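PDB 2FU2: bacteriocin, which probably confers immunity to a bacteriocin, as members of the enterocin A immunity family do. Local coordinates for residues E6-L11 against Q36-G41; E17-A22 against D64-I69; Q28-L33 against D51-Q56. All coordinates share one frame; numbering follows the deposited sequence.

Contact 1 of 3, residues E6-L11 against Q36-G41; sequences EILDAL and QLEKEG
CD1 of Leu-37 is the hub of this contact and lies against the backbone of helix 4-15, 3.5 Å from N of Leu-8. Three side chains of helix 4-15 meet that methyl. CB of Leu-8 stands 3.6 Å from CD1 of Leu-37, the two leucines sliding past each other in opposite directions. CG2 of Ile-7 meets the same methyl with the side chains crossed at about a right angle, and CD1 of Leu-11 reaches it obliquely at 3.8 Å. In Leu-8, CG is anti to the backbone N (chi1 -177°), which leaves CD2 to lie 4.1 Å from CG of Glu-38. There the extended aliphatic part of an exposed glutamate covers the edge of the apolar patch while its carboxylate stays at the surface.

The helices run nearly antiparallel, their local axes 10.2 Å apart at an angle of 151°, and Leu-8 faces Leu-37. Met-42 touches both Ile-7 and Leu-37. Gly-41 is the first residue to leave helical angles (phi 83°); a CB there would jam against the carbonyl O of Glu-40, so glycine is called for. Helix 67-78 packs on Ile-7 and Leu-11, and helix 44-60 on Leu-11 and Leu-37, in an antiparallel four-helix bundle. Branched aliphatic residues fill this place well: with no polar tips, they join the two helices through dispersion forces and the exclusion of water.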
ATOM      1  N   GLU A   6       1.236  -5.482 -10.602  1.00 31.89           N
ATOM      2  CA  GLU A   6      -0.128  -5.226 -10.169  1.00 33.15           C
ATOM      3  C   GLU A   6      -0.048  -4.614  -8.774  1.00 32.40           C
ATOM      4  O   GLU A   6      -0.792  -3.679  -8.459  1.00 32.83           O
ATOM      5  CB  GLU A   6      -0.983  -6.513 -10.159  1.00 32.25           C
ATOM      6  CG  GLU A   6      -1.179  -7.079 -11.523  1.00 34.75           C
ATOM      7  CD  GLU A   6      -1.803  -8.504 -11.586  1.00 34.91           C
ATOM      8  OE1 GLU A   6      -1.321  -9.436 -10.891  1.00 36.20           O
ATOM      9  OE2 GLU A   6      -2.756  -8.689 -12.387  1.00 36.26           O
ATOM     10  N   ILE A   7       0.852  -5.134  -7.939  1.00 31.01           N
ATOM     11  CA  ILE A   7       1.011  -4.579  -6.587  1.00 30.52           C
ATOM     12  C   ILE A   7       1.607  -3.146  -6.648  1.00 30.86           C
ATOM     13  O   ILE A   7       1.146  -2.228  -5.922  1.00 30.45           O
ATOM     14  CB  ILE A   7       1.827  -5.533  -5.686  1.00 30.86           C
ATOM     15  CG1 ILE A   7       1.140  -6.924  -5.673  1.00 28.77           C
ATOM     16  CG2 ILE A   7       2.115  -4.890  -4.229  1.00 29.29           C
ATOM     17  CD1 ILE A   7       1.756  -7.894  -4.777  1.00 26.71           C
ATOM     18  N   LEU A   8       2.578  -2.953  -7.534  1.00 29.53           N
ATOM     19  CA  LEU A   8       3.193  -1.643  -7.699  1.00 30.42           C
ATOM     20  C   LEU A   8       2.139  -0.645  -8.171  1.00 30.67           C
ATOM     21  O   LEU A   8       2.015   0.454  -7.588  1.00 30.46           O
ATOM     22  CB  LEU A   8       4.364  -1.702  -8.660  1.00 29.58           C
ATOM     23  CG  LEU A   8       5.168  -0.400  -8.900  1.00 33.32           C
ATOM     24  CD1 LEU A   8       5.777   0.285  -7.648  1.00 29.74           C
ATOM     25  CD2 LEU A   8       6.323  -0.685  -9.908  1.00 32.50           C
ATOM     26  N   ASP A   9       1.327  -1.041  -9.168  1.00 29.74           N
ATOM     27  CA  ASP A   9       0.261  -0.171  -9.602  1.00 30.28           C
ATOM     28  C   ASP A   9      -0.793   0.156  -8.508  1.00 31.44           C
ATOM     29  O   ASP A   9      -1.152   1.358  -8.313  1.00 32.46           O
ATOM     30  CB  ASP A   9      -0.414  -0.720 -10.854  1.00 30.14           C
ATOM     31  CG  ASP A   9       0.473  -0.620 -12.092  1.00 29.09           C
ATOM     32  OD1 ASP A   9       1.518   0.054 -12.024  1.00 27.71           O
ATOM     33  OD2 ASP A   9       0.119  -1.238 -13.123  1.00 25.74           O
ATOM     34  N   ALA A  10      -1.267  -0.898  -7.797  1.00 31.15           N
ATOM     35  CA  ALA A  10      -2.091  -0.737  -6.614  1.00 31.02           C
ATOM     36  C   ALA A  10      -1.516   0.214  -5.564  1.00 30.56           C
ATOM     37  O   ALA A  10      -2.261   1.062  -5.043  1.00 31.53           O
ATOM     38  CB  ALA A  10      -2.444  -2.106  -5.980  1.00 31.48           C
ATOM     39  N   LEU A  11      -0.234   0.099  -5.235  1.00 29.30           N
ATOM     40  CA  LEU A  11       0.441   1.159  -4.407  1.00 28.21           C
ATOM     41  C   LEU A  11       0.314   2.539  -4.985  1.00 28.96           C
ATOM     42  O   LEU A  11       0.104   3.499  -4.208  1.00 28.57           O
ATOM     43  CB  LEU A  11       1.926   0.913  -4.249  1.00 25.99           C
ATOM     44  CG  LEU A  11       2.095  -0.250  -3.306  1.00 26.36           C
ATOM     45  CD1 LEU A  11       3.343  -1.025  -3.552  1.00 28.23           C
ATOM     46  CD2 LEU A  11       2.048   0.266  -1.825  1.00 23.50           C
ATOM     47  N   GLN A  36      10.834   0.620  -3.097  1.00 35.89           N
ATOM     48  CA  GLN A  36      11.594  -0.577  -2.825  1.00 36.43           C
ATOM     49  C   GLN A  36      11.185  -1.683  -3.797  1.00 36.18           C
ATOM     50  O   GLN A  36      12.021  -2.401  -4.324  1.00 34.62           O
ATOM     51  CB  GLN A  36      11.436  -0.980  -1.365  1.00 35.03           C
ATOM     52  CG  GLN A  36      12.084  -2.326  -1.037  1.00 37.52           C
ATOM     53  CD  GLN A  36      11.830  -2.797   0.432  1.00 39.50           C
ATOM     54  OE1 GLN A  36      12.099  -3.975   0.786  1.00 41.50           O
ATOM     55  NE2 GLN A  36      11.313  -1.882   1.280  1.00 38.95           N
ATOM     56  N   LEU A  37       9.882  -1.810  -4.016  1.00 36.69           N
ATOM     57  CA  LEU A  37       9.315  -2.751  -4.971  1.00 38.03           C
ATOM     58  C   LEU A  37       9.848  -2.471  -6.361  1.00 39.32           C
ATOM     59  O   LEU A  37      10.421  -3.339  -7.023  1.00 39.39           O
ATOM     60  CB  LEU A  37       7.806  -2.570  -5.047  1.00 36.53           C
ATOM     61  CG  LEU A  37       6.884  -3.774  -5.139  1.00 37.34           C
ATOM     62  CD1 LEU A  37       5.530  -3.359  -5.660  1.00 37.49           C
ATOM     63  CD2 LEU A  37       7.441  -4.900  -5.966  1.00 36.00           C
ATOM     64  N   GLU A  38       9.631  -1.259  -6.826  1.00 40.87           N
ATOM     65  CA  GLU A  38      10.132  -0.914  -8.134  1.00 43.83           C
ATOM     66  C   GLU A  38      11.599  -1.288  -8.296  1.00 45.07           C
ATOM     67  O   GLU A  38      11.991  -1.865  -9.316  1.00 45.44           O
ATOM     68  CB  GLU A  38       9.956   0.557  -8.367  1.00 44.14           C
ATOM     69  CG  GLU A  38      10.094   0.926  -9.804  1.00 47.95           C
ATOM     70  CD  GLU A  38       9.492   2.278 -10.030  1.00 53.32           C
ATOM     71  OE1 GLU A  38       9.321   3.004  -9.010  1.00 54.77           O
ATOM     72  OE2 GLU A  38       9.187   2.605 -11.203  1.00 55.94           O
ATOM     73  N   LYS A  39      12.404  -0.950  -7.289  1.00 46.04           N
ATOM     74  CA  LYS A  39      13.844  -1.147  -7.341  1.00 47.85           C
ATOM     75  C   LYS A  39      14.183  -2.637  -7.248  1.00 47.67           C
ATOM     76  O   LYS A  39      14.681  -3.188  -8.208  1.00 48.31           O
ATOM     77  CB  LYS A  39      14.568  -0.328  -6.255  1.00 47.56           C
ATOM     78  CG  LYS A  39      16.036  -0.780  -5.970  1.00 50.59           C
ATOM     79  CD  LYS A  39      16.501  -0.408  -4.518  1.00 50.52           C
ATOM     80  CE  LYS A  39      15.554  -0.974  -3.413  1.00 53.00           C
ATOM     81  NZ  LYS A  39      15.473  -0.196  -2.112  1.00 53.35           N
ATOM     82  N   GLU A  40      13.903  -3.287  -6.116  1.00 47.51           N
ATOM     83  CA  GLU A  40      14.341  -4.670  -5.861  1.00 46.80           C
ATOM     84  C   GLU A  40      13.351  -5.733  -6.328  1.00 45.49           C
ATOM     85  O   GLU A  40      13.701  -6.913  -6.336  1.00 45.81           O
ATOM     86  CB  GLU A  40      14.548  -4.904  -4.358  1.00 47.08           C
ATOM     87  CG  GLU A  40      15.855  -4.401  -3.706  1.00 49.51           C
ATOM     88  CD  GLU A  40      15.806  -4.430  -2.143  1.00 49.78           C
ATOM     89  OE1 GLU A  40      14.846  -4.996  -1.550  1.00 51.51           O
ATOM     90  OE2 GLU A  40      16.746  -3.891  -1.511  1.00 52.97           O
ATOM     91  N   GLY A  41      12.117  -5.366  -6.666  1.00 43.17           N
ATOM     92  CA  GLY A  41      11.078  -6.394  -6.802  1.00 41.76           C
ATOM     93  C   GLY A  41      10.385  -6.826  -5.494  1.00 40.43           C
ATOM     94  O   GLY A  41      10.638  -6.282  -4.436  1.00 39.95           O
TER

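Contact 2 of 3, residues E17-A22 against D64-I69; sequences EQVIQA and DAPKSI
At one end of the antiparallel four-helix bundle, the short helix 18-21 meets the start of helix 67-78, and the N-cap residues of both, Glu-17 and Pro-66, face each other. Glu-17 points its CB toward the other segment, and CG is anti to the carbonyl carbon (chi1 -75°), passing 3.4 Å from OG of Ser-68. A bend at chi2 (-73°) then turns the carboxylate so that it runs alongside the proline ring, CD lying 3.8 Å from CB of Pro-66 and OE1 beside CB and CG. OE2 does the polar work: OG of Ser-68 donates to OE2 of Glu-17 over 3.1 Å, from above the carboxylate plane, 39° out of it.

A glutamate fits here because it is long enough to reach from helix 18-21 to Ser-68, and the first turn of helix 67-78 would be expected to favour its negative charge. Proline suits a place just before a helix, where no helical bond needs an N-H and the ring fixes phi close to the helical value; its apolar ring also receives Val-19, whose CG2 meets CG of Pro-66 tip to tip. Deeper in, Ile-20 and Ile-69 touch tip to tip through their CD1 methyls, and Tyr-57 of helix 44-60 packs on both. One water completes the polar bridge, donating to OE2 of Glu-17 at 2.8 Å and accepting from the backbone N of Ser-68 at 3.0 Å.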
ATOM      1  N   GLU A  17      -4.187   9.003  -3.813  1.00 35.39           N
ATOM      2  CA  GLU A  17      -5.439   9.333  -3.148  1.00 36.23           C
ATOM      3  C   GLU A  17      -5.272  10.617  -2.348  1.00 36.95           C
ATOM      4  O   GLU A  17      -4.339  10.716  -1.537  1.00 37.78           O
ATOM      5  CB  GLU A  17      -5.862   8.212  -2.181  1.00 36.29           C
ATOM      6  CG  GLU A  17      -6.425   6.972  -2.850  1.00 37.48           C
ATOM      7  CD  GLU A  17      -7.830   7.186  -3.425  1.00 41.39           C
ATOM      8  OE1 GLU A  17      -8.571   8.128  -3.042  1.00 41.45           O
ATOM      9  OE2 GLU A  17      -8.220   6.376  -4.263  1.00 42.47           O
ATOM     10  N   GLN A  18      -6.202  11.564  -2.520  1.00 38.09           N
ATOM     11  CA  GLN A  18      -6.174  12.861  -1.786  1.00 39.15           C
ATOM     12  C   GLN A  18      -6.007  12.673  -0.278  1.00 37.54           C
ATOM     13  O   GLN A  18      -5.203  13.378   0.327  1.00 37.72           O
ATOM     14  CB  GLN A  18      -7.370  13.789  -2.130  1.00 39.12           C
ATOM     15  CG  GLN A  18      -7.135  14.728  -3.387  1.00 42.26           C
ATOM     16  CD  GLN A  18      -8.440  15.337  -4.005  1.00 43.87           C
ATOM     17  OE1 GLN A  18      -8.974  16.382  -3.539  1.00 50.10           O
ATOM     18  NE2 GLN A  18      -8.944  14.694  -5.070  1.00 48.09           N
ATOM     19  N   VAL A  19      -6.710  11.694   0.315  1.00 36.85           N
ATOM     20  CA  VAL A  19      -6.575  11.419   1.759  1.00 35.64           C
ATOM     21  C   VAL A  19      -5.195  10.862   2.150  1.00 34.99           C
ATOM     22  O   VAL A  19      -4.723  11.111   3.269  1.00 35.99           O
ATOM     23  CB  VAL A  19      -7.741  10.548   2.363  1.00 35.78           C
ATOM     24  CG1 VAL A  19      -9.117  11.194   2.135  1.00 35.94           C
ATOM     25  CG2 VAL A  19      -7.741   9.133   1.822  1.00 35.97           C
ATOM     26  N   ILE A  20      -4.529  10.141   1.258  1.00 34.18           N
ATOM     27  CA  ILE A  20      -3.146   9.729   1.506  1.00 33.32           C
ATOM     28  C   ILE A  20      -2.203  10.891   1.257  1.00 33.74           C
ATOM     29  O   ILE A  20      -1.261  11.087   2.047  1.00 34.17           O
ATOM     30  CB  ILE A  20      -2.715   8.569   0.619  1.00 33.91           C
ATOM     31  CG1 ILE A  20      -3.559   7.340   0.938  1.00 35.50           C
ATOM     32  CG2 ILE A  20      -1.200   8.294   0.733  1.00 30.21           C
ATOM     33  CD1 ILE A  20      -3.102   6.625   2.188  1.00 37.04           C
ATOM     34  N   GLN A  21      -2.426  11.661   0.187  1.00 32.76           N
ATOM     35  CA  GLN A  21      -1.570  12.845  -0.051  1.00 34.14           C
ATOM     36  C   GLN A  21      -1.571  13.892   1.081  1.00 34.47           C
ATOM     37  O   GLN A  21      -0.575  14.586   1.335  1.00 34.32           O
ATOM     38  CB  GLN A  21      -1.919  13.538  -1.378  1.00 33.67           C
ATOM     39  CG  GLN A  21      -1.499  12.744  -2.577  1.00 33.37           C
ATOM     40  CD  GLN A  21      -0.054  12.893  -2.928  1.00 35.43           C
ATOM     41  OE1 GLN A  21       0.647  11.889  -3.074  1.00 37.64           O
ATOM     42  NE2 GLN A  21       0.413  14.134  -3.095  1.00 31.53           N
ATOM     43  N   ALA A  22      -2.724  14.007   1.727  1.00 35.02           N
ATOM     44  CA  ALA A  22      -2.954  14.942   2.831  1.00 34.52           C
ATOM     45  C   ALA A  22      -2.289  14.496   4.151  1.00 34.58           C
ATOM     46  O   ALA A  22      -2.367  15.213   5.138  1.00 34.35           O
ATOM     47  CB  ALA A  22      -4.461  15.088   3.037  1.00 34.15           C
ATOM     48  N   ASP A  64     -12.991   3.225   7.214  1.00 36.52           N
ATOM     49  CA  ASP A  64     -13.390   4.293   6.295  1.00 37.84           C
ATOM     50  C   ASP A  64     -12.161   4.666   5.461  1.00 38.00           C
ATOM     51  O   ASP A  64     -11.398   5.578   5.803  1.00 38.85           O
ATOM     52  CB  ASP A  64     -13.941   5.517   7.076  1.00 37.42           C
ATOM     53  CG  ASP A  64     -14.539   6.581   6.172  1.00 39.83           C
ATOM     54  OD1 ASP A  64     -14.609   6.366   4.920  1.00 39.93           O
ATOM     55  OD2 ASP A  64     -14.944   7.641   6.727  1.00 39.58           O
ATOM     56  N   ALA A  65     -11.965   3.925   4.376  1.00 37.11           N
ATOM     57  CA  ALA A  65     -10.801   4.077   3.495  1.00 35.95           C
ATOM     58  C   ALA A  65     -11.334   3.882   2.071  1.00 34.62           C
ATOM     59  O   ALA A  65     -12.303   3.115   1.867  1.00 33.87           O
ATOM     60  CB  ALA A  65      -9.742   3.032   3.821  1.00 34.97           C
ATOM     61  N   PRO A  66     -10.731   4.588   1.094  1.00 33.26           N
ATOM     62  CA  PRO A  66     -11.120   4.483  -0.317  1.00 32.13           C
ATOM     63  C   PRO A  66     -10.955   3.035  -0.835  1.00 32.25           C
ATOM     64  O   PRO A  66     -10.154   2.260  -0.254  1.00 31.87           O
ATOM     65  CB  PRO A  66     -10.135   5.420  -0.996  1.00 32.14           C
ATOM     66  CG  PRO A  66      -9.668   6.342   0.087  1.00 31.99           C
ATOM     67  CD  PRO A  66      -9.627   5.542   1.308  1.00 32.11           C
ATOM     68  N   LYS A  67     -11.676   2.679  -1.905  1.00 31.23           N
ATOM     69  CA  LYS A  67     -11.634   1.337  -2.465  1.00 31.57           C
ATOM     70  C   LYS A  67     -10.197   0.872  -2.702  1.00 31.14           C
ATOM     71  O   LYS A  67      -9.862  -0.288  -2.427  1.00 29.84           O
ATOM     72  CB  LYS A  67     -12.465   1.234  -3.770  1.00 31.91           C
ATOM     73  CG  LYS A  67     -12.495  -0.187  -4.483  1.00 33.04           C
ATOM     74  CD  LYS A  67     -13.738  -0.526  -5.395  1.00 33.71           C
ATOM     75  CE  LYS A  67     -14.073   0.555  -6.518  1.00 39.56           C
ATOM     76  NZ  LYS A  67     -15.172   0.303  -7.629  1.00 36.51           N
ATOM     77  N   SER A  68      -9.352   1.787  -3.204  1.00 30.85           N
ATOM     78  CA  SER A  68      -7.986   1.415  -3.590  1.00 31.09           C
ATOM     79  C   SER A  68      -7.192   0.823  -2.432  1.00 29.98           C
ATOM     80  O   SER A  68      -6.347  -0.041  -2.609  1.00 30.10           O
ATOM     81  CB  SER A  68      -7.247   2.616  -4.184  1.00 31.05           C
ATOM     82  OG  SER A  68      -7.151   3.679  -3.259  1.00 33.34           O
ATOM     83  N   ILE A  69      -7.494   1.271  -1.238  1.00 30.96           N
ATOM     84  CA  ILE A  69      -6.817   0.809  -0.012  1.00 31.86           C
ATOM     85  C   ILE A  69      -7.213  -0.626   0.245  1.00 31.63           C
ATOM     86  O   ILE A  69      -6.372  -1.500   0.478  1.00 31.07           O
ATOM     87  CB  ILE A  69      -7.160   1.740   1.142  1.00 32.65           C
ATOM     88  CG1 ILE A  69      -6.602   3.145   0.814  1.00 34.81           C
ATOM     89  CG2 ILE A  69      -6.670   1.178   2.513  1.00 33.52           C
ATOM     90  CD1 ILE A  69      -5.640   3.745   1.831  1.00 38.57           C
TER
HETATM   91  O   HOH W   1     -10.234   4.426  -4.214  1.00 36.91           O

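Contact 3 of 3, residues Q28-L33 against D51-Q56; sequences QAIFEL and DSLINQ
Leu-53 is the bump of this interface, and the hollow that takes it is formed by Ala-29, Ile-30 and Leu-33, with Phe-26 as the fourth side. Its CG is anti to the backbone N (chi1 178°), which carries CD2 in among the side chains of helix 24-40. Ala-29 forms the shallow wall: its CB lies 3.4 Å from CD2 of Leu-53 and also touches CD1, and the small methyl lets the leucine come close. CD1 of Ile-30 bounds the hollow on the side of the bundle core, 3.4 Å from CD2 of Leu-53, while CD1 of Leu-33 meets CD2 of Leu-53 at the same 3.4 Å. All three pairs are tighter than usual van der Waals contact.

This is knobs-into-holes packing, Leu-53 the knob, between antiparallel helices 24-40 and 44-60 of the four-helix bundle, the local axes 11.0 Å apart and at 158°. Beside the knob, the side chains of Ile-54 and Ile-30 cross at about a right angle, their CD1 atoms 4.0 Å apart. Isoleucine suits this inner side: its long CG1-CD1 arm reaches the neighbouring helix while the residue also packs on a third, Ile-30 on Leu-11 and Tyr-15 of helix 4-15, Ile-54 on Ile-69 and Leu-72 of helix 67-78.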
ATOM      1  N   GLN A  28       4.500   9.101   2.558  1.00 32.07           N
ATOM      2  CA  GLN A  28       5.927   8.770   2.498  1.00 32.33           C
ATOM      3  C   GLN A  28       6.162   7.254   2.611  1.00 31.83           C
ATOM      4  O   GLN A  28       6.891   6.647   1.852  1.00 32.26           O
ATOM      5  CB  GLN A  28       6.640   9.475   3.650  1.00 33.20           C
ATOM      6  CG  GLN A  28       8.171   9.303   3.621  1.00 36.36           C
ATOM      7  CD  GLN A  28       8.815   9.995   4.770  1.00 41.27           C
ATOM      8  OE1 GLN A  28       8.315  11.033   5.264  1.00 42.43           O
ATOM      9  NE2 GLN A  28       9.910   9.431   5.238  1.00 39.55           N
ATOM     10  N   ALA A  29       5.515   6.661   3.593  1.00 30.69           N
ATOM     11  CA  ALA A  29       5.468   5.224   3.754  1.00 30.53           C
ATOM     12  C   ALA A  29       5.102   4.492   2.455  1.00 30.76           C
ATOM     13  O   ALA A  29       5.860   3.599   1.973  1.00 30.17           O
ATOM     14  CB  ALA A  29       4.504   4.859   4.891  1.00 29.31           C
ATOM     15  N   ILE A  30       3.958   4.844   1.877  1.00 30.64           N
ATOM     16  CA  ILE A  30       3.578   4.197   0.598  1.00 31.37           C
ATOM     17  C   ILE A  30       4.654   4.447  -0.473  1.00 31.99           C
ATOM     18  O   ILE A  30       5.089   3.515  -1.224  1.00 31.96           O
ATOM     19  CB  ILE A  30       2.156   4.669   0.100  1.00 32.17           C
ATOM     20  CG1 ILE A  30       1.034   4.251   1.095  1.00 30.21           C
ATOM     21  CG2 ILE A  30       1.914   4.249  -1.395  1.00 31.03           C
ATOM     22  CD1 ILE A  30       0.922   2.729   1.256  1.00 31.86           C
ATOM     23  N   PHE A  31       5.142   5.688  -0.486  1.00 31.66           N
ATOM     24  CA  PHE A  31       6.112   6.083  -1.460  1.00 31.03           C
ATOM     25  C   PHE A  31       7.372   5.199  -1.318  1.00 31.34           C
ATOM     26  O   PHE A  31       7.978   4.782  -2.323  1.00 30.65           O
ATOM     27  CB  PHE A  31       6.431   7.563  -1.327  1.00 31.02           C
ATOM     28  CG  PHE A  31       7.683   7.948  -2.043  1.00 34.04           C
ATOM     29  CD1 PHE A  31       7.703   8.026  -3.431  1.00 32.56           C
ATOM     30  CD2 PHE A  31       8.868   8.144  -1.332  1.00 37.08           C
ATOM     31  CE1 PHE A  31       8.884   8.330  -4.121  1.00 33.22           C
ATOM     32  CE2 PHE A  31      10.082   8.474  -2.012  1.00 36.04           C
ATOM     33  CZ  PHE A  31      10.070   8.555  -3.410  1.00 34.64           C
ATOM     34  N   GLU A  32       7.756   4.898  -0.081  1.00 30.46           N
ATOM     35  CA  GLU A  32       8.979   4.164   0.143  1.00 30.89           C
ATOM     36  C   GLU A  32       8.871   2.693  -0.190  1.00 30.58           C
ATOM     37  O   GLU A  32       9.777   2.114  -0.727  1.00 30.85           O
ATOM     38  CB  GLU A  32       9.449   4.327   1.574  1.00 29.54           C
ATOM     39  CG  GLU A  32       9.970   5.679   1.837  1.00 34.48           C
ATOM     40  CD  GLU A  32      10.685   5.825   3.196  1.00 42.53           C
ATOM     41  OE1 GLU A  32      11.188   4.798   3.736  1.00 45.56           O
ATOM     42  OE2 GLU A  32      10.768   6.978   3.705  1.00 43.47           O
ATOM     43  N   LEU A  33       7.759   2.088   0.191  1.00 31.20           N
ATOM     44  CA  LEU A  33       7.459   0.736  -0.144  1.00 32.03           C
ATOM     45  C   LEU A  33       7.396   0.583  -1.679  1.00 32.30           C
ATOM     46  O   LEU A  33       8.039  -0.332  -2.250  1.00 31.26           O
ATOM     47  CB  LEU A  33       6.137   0.324   0.541  1.00 32.34           C
ATOM     48  CG  LEU A  33       6.215   0.453   2.078  1.00 34.22           C
ATOM     49  CD1 LEU A  33       4.929   0.086   2.872  1.00 30.18           C
ATOM     50  CD2 LEU A  33       7.391  -0.393   2.614  1.00 37.60           C
ATOM     51  N   ASP A  51       1.420  -4.922   4.049  1.00 27.97           N
ATOM     52  CA  ASP A  51       0.298  -5.425   4.856  1.00 29.51           C
ATOM     53  C   ASP A  51       0.138  -4.669   6.198  1.00 29.36           C
ATOM     54  O   ASP A  51      -0.975  -4.160   6.485  1.00 29.96           O
ATOM     55  CB  ASP A  51       0.411  -6.929   5.073  1.00 29.24           C
ATOM     56  CG  ASP A  51      -0.874  -7.542   5.550  1.00 31.40           C
ATOM     57  OD1 ASP A  51      -1.939  -7.196   5.038  1.00 36.37           O
ATOM     58  OD2 ASP A  51      -0.829  -8.383   6.451  1.00 35.99           O
ATOM     59  N   SER A  52       1.236  -4.569   6.960  1.00 28.52           N
ATOM     60  CA  SER A  52       1.229  -3.894   8.234  1.00 30.36           C
ATOM     61  C   SER A  52       0.819  -2.443   8.062  1.00 31.49           C
ATOM     62  O   SER A  52       0.022  -1.951   8.877  1.00 32.04           O
ATOM     63  CB  SER A  52       2.604  -3.924   8.903  1.00 30.00           C
ATOM     64  OG  SER A  52       3.004  -5.260   9.251  1.00 33.96           O
ATOM     65  N   LEU A  53       1.375  -1.759   7.043  1.00 31.15           N
ATOM     66  CA  LEU A  53       1.048  -0.344   6.827  1.00 31.40           C
ATOM     67  C   LEU A  53      -0.455  -0.155   6.455  1.00 31.52           C
ATOM     68  O   LEU A  53      -1.145   0.692   7.029  1.00 32.33           O
ATOM     69  CB  LEU A  53       1.996   0.284   5.784  1.00 31.03           C
ATOM     70  CG  LEU A  53       1.764   1.740   5.414  1.00 29.82           C
ATOM     71  CD1 LEU A  53       2.137   2.628   6.587  1.00 27.19           C
ATOM     72  CD2 LEU A  53       2.518   2.173   4.171  1.00 32.55           C
ATOM     73  N   ILE A  54      -0.977  -0.997   5.563  1.00 31.44           N
ATOM     74  CA  ILE A  54      -2.376  -0.915   5.157  1.00 31.10           C
ATOM     75  C   ILE A  54      -3.323  -1.347   6.269  1.00 30.41           C
ATOM     76  O   ILE A  54      -4.332  -0.674   6.503  1.00 30.82           O
ATOM     77  CB  ILE A  54      -2.652  -1.685   3.819  1.00 31.36           C
ATOM     78  CG1 ILE A  54      -1.756  -1.161   2.690  1.00 33.36           C
ATOM     79  CG2 ILE A  54      -4.084  -1.465   3.387  1.00 31.28           C
ATOM     80  CD1 ILE A  54      -2.066   0.341   2.304  1.00 33.02           C
ATOM     81  N   ASN A  55      -3.001  -2.414   6.995  1.00 29.38           N
ATOM     82  CA  ASN A  55      -3.798  -2.707   8.221  1.00 30.00           C
ATOM     83  C   ASN A  55      -3.900  -1.491   9.135  1.00 30.78           C
ATOM     84  O   ASN A  55      -5.009  -1.155   9.590  1.00 30.84           O
ATOM     85  CB  ASN A  55      -3.256  -3.887   9.004  1.00 28.15           C
ATOM     86  CG  ASN A  55      -3.333  -5.136   8.227  1.00 29.05           C
ATOM     87  OD1 ASN A  55      -4.029  -5.199   7.205  1.00 28.60           O
ATOM     88  ND2 ASN A  55      -2.642  -6.155   8.683  1.00 29.27           N
ATOM     89  N   GLN A  56      -2.740  -0.848   9.382  1.00 30.97           N
ATOM     90  CA  GLN A  56      -2.623   0.305  10.232  1.00 32.21           C
ATOM     91  C   GLN A  56      -3.495   1.426   9.687  1.00 32.07           C
ATOM     92  O   GLN A  56      -4.221   2.056  10.436  1.00 32.35           O
ATOM     93  CB  GLN A  56      -1.170   0.737  10.295  1.00 32.67           C
ATOM     94  CG  GLN A  56      -0.948   2.225  10.621  1.00 34.94           C
ATOM     95  CD  GLN A  56       0.523   2.580  10.904  1.00 34.23           C
ATOM     96  OE1 GLN A  56       1.440   2.149  10.196  1.00 38.19           O
ATOM     97  NE2 GLN A  56       0.744   3.369  11.923  1.00 34.67           N
TER

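In the fold
Contacts 1 and 2 lie on opposite sides of the chain's centre, their centres about 18 Å apart, and contact 3 is closest of the three to the middle, its centre about 12 Å from each of theirs. Contact 1 pairs helix 4-15 with 24-40, contact 3 pairs 24-40 with 44-60, and contact 2 pairs the short helix 18-21 with 67-78. Contacts 1 and 3 touch where Leu-11 meets Ile-30; helix 67-78 joins contact 3 through the packing of Ile-69 on Ile-54. Along the chain the segments of contact 1 alternate with those of the other two, while contact 3 is nested within the loop that contact 2 closes. The antiparallel four-helix bundle is consistent with the enterocin A immunity family.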